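Local coordinates for acinetobacter secreted protease CpaA (Acinetobacter nosocomialis M2, PDB 6O38), which acts as a secreted zinc metalloprotease that leaves the cell through the type II secretion system and is bound by its chaperone CpaB, at the interface of chains A and B. Residues are numbered along the deposited sequence; one frame, centred on the assembly and turned at random. Chains: chain A, Acinetobacter secreted protease CpaA; chain B, Type II secretion chaperone CpaB.

The interface of chains A and B. Residues chain A 396-397, 400, 493; chain B 131, 140-142.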
# COMPACT_ATOMS: atom_id res chain seq x y z
N LEU A 396 -13.96 -8.64 -15.66
CA LEU A 396 -12.96 -8.69 -14.61
C LEU A 396 -12.30 -7.34 -14.39
O LEU A 396 -11.99 -6.96 -13.25
CB LEU A 396 -11.90 -9.75 -14.95
CG LEU A 396 -10.91 -10.11 -13.84
CD1 LEU A 396 -11.63 -10.22 -12.51
CD2 LEU A 396 -10.18 -11.40 -14.18
N ARG A 397 -12.06 -6.59 -15.47
CA ARG A 397 -11.36 -5.32 -15.36
C ARG A 397 -12.17 -4.32 -14.54
O ARG A 397 -11.61 -3.59 -13.71
CB ARG A 397 -11.07 -4.76 -16.75
CG ARG A 397 -9.97 -3.72 -16.79
CD ARG A 397 -9.77 -3.21 -18.21
NE ARG A 397 -8.51 -2.48 -18.37
CZ ARG A 397 -8.40 -1.16 -18.29
NH1 ARG A 397 -9.46 -0.41 -18.04
NH2 ARG A 397 -7.21 -0.59 -18.45
N GLU A 400 -12.37 -5.23 -10.63
CA GLU A 400 -11.18 -4.80 -9.90
C GLU A 400 -11.19 -3.30 -9.65
O GLU A 400 -10.68 -2.83 -8.63
CB GLU A 400 -9.92 -5.21 -10.65
CG GLU A 400 -9.73 -6.72 -10.78
CD GLU A 400 -9.81 -7.44 -9.45
OE1 GLU A 400 -9.31 -6.90 -8.44
OE2 GLU A 400 -10.37 -8.56 -9.41
N PHE A 493 -7.46 0.13 -14.45
CA PHE A 493 -8.63 -0.02 -13.59
C PHE A 493 -8.58 0.87 -12.35
O PHE A 493 -9.58 0.96 -11.64
CB PHE A 493 -8.80 -1.48 -13.17
CG PHE A 493 -7.66 -2.02 -12.36
CD1 PHE A 493 -6.57 -2.61 -12.97
CD2 PHE A 493 -7.68 -1.95 -10.97
CE1 PHE A 493 -5.52 -3.11 -12.23
CE2 PHE A 493 -6.63 -2.44 -10.22
CZ PHE A 493 -5.55 -3.03 -10.85
N THR B 131 -6.01 -11.98 -9.61
CA THR B 131 -7.30 -12.40 -10.13
C THR B 131 -7.12 -12.74 -11.60
O THR B 131 -6.67 -11.89 -12.39
CB THR B 131 -8.35 -11.30 -9.94
OG1 THR B 131 -8.16 -10.68 -8.66
CG2 THR B 131 -9.74 -11.88 -9.99
N ILE B 140 -5.06 -9.83 -13.59
CA ILE B 140 -4.90 -8.52 -12.95
C ILE B 140 -4.28 -8.73 -11.58
O ILE B 140 -4.73 -9.60 -10.82
CB ILE B 140 -6.24 -7.78 -12.85
CG1 ILE B 140 -6.64 -7.20 -14.20
CG2 ILE B 140 -6.17 -6.68 -11.80
CD1 ILE B 140 -7.91 -6.39 -14.17
N MSE B 141 -3.26 -7.94 -11.27
CA MSE B 141 -2.60 -8.03 -9.96
C MSE B 141 -2.66 -6.71 -9.21
O MSE B 141 -2.43 -5.64 -9.78
CB MSE B 141 -1.15 -8.45 -10.12
CG MSE B 141 -0.96 -9.79 -10.78
SE MSE B 141 0.90 -10.35 -10.74
CE MSE B 141 0.76 -11.86 -11.95
N GLN B 142 -2.98 -6.79 -7.92
CA GLN B 142 -2.96 -5.63 -7.03
C GLN B 142 -1.90 -5.89 -5.96
O GLN B 142 -2.06 -6.78 -5.13
CB GLN B 142 -4.33 -5.41 -6.39
CG GLN B 142 -5.46 -5.18 -7.38
CD GLN B 142 -6.79 -4.96 -6.69
OE1 GLN B 142 -6.86 -4.80 -5.48
NE2 GLN B 142 -7.87 -4.97 -7.47
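A:Glu400 reaches from helix 391-411 of the protease across to two strands of the chaperone, 127-133 and 138-145, in the complex of CpaA with CpaB. Its CB lies 3.8 Å from NE2 of B:Gln142. The glutamate side chain slides past that of B:Ile140 in the opposite direction, its CG touching the branch methyl CG2 at 3.7 Å, with CD1 of the same isoleucine almost as near. The chain then bends (chi2 -53°), and its carboxylate lies between B:Thr131 and B:Gln142. OE2 accepts a hydrogen bond of 3.2 Å from the hydroxyl OG1 of B:Thr131, which comes in from above the carboxylate plane, 60° out of it. OE1 sits beside NE2 of B:Gln142, but the amide N-H as modelled points elsewhere, so no hydrogen bond can be claimed; the planes of the two groups stand 70° apart.

B:Ile140 is the apolar wedge of the patch. Its CG2 stands above the plane of the A:Phe493 ring, displaced just beyond the CE1-CZ bond, 3.7 Å from CE1, while the extended CG1 arm carries CD1 to the helix backbone at CA of A:Arg397. A:Phe493 leads into the zinc-binding helix 496-504, so the chaperone packs close to that part of the protease; the contact alone does not show an effect on activity. At the other end, CD1 of A:Leu396 rests against the methyl CG2 of B:Thr131 at 3.6 Å.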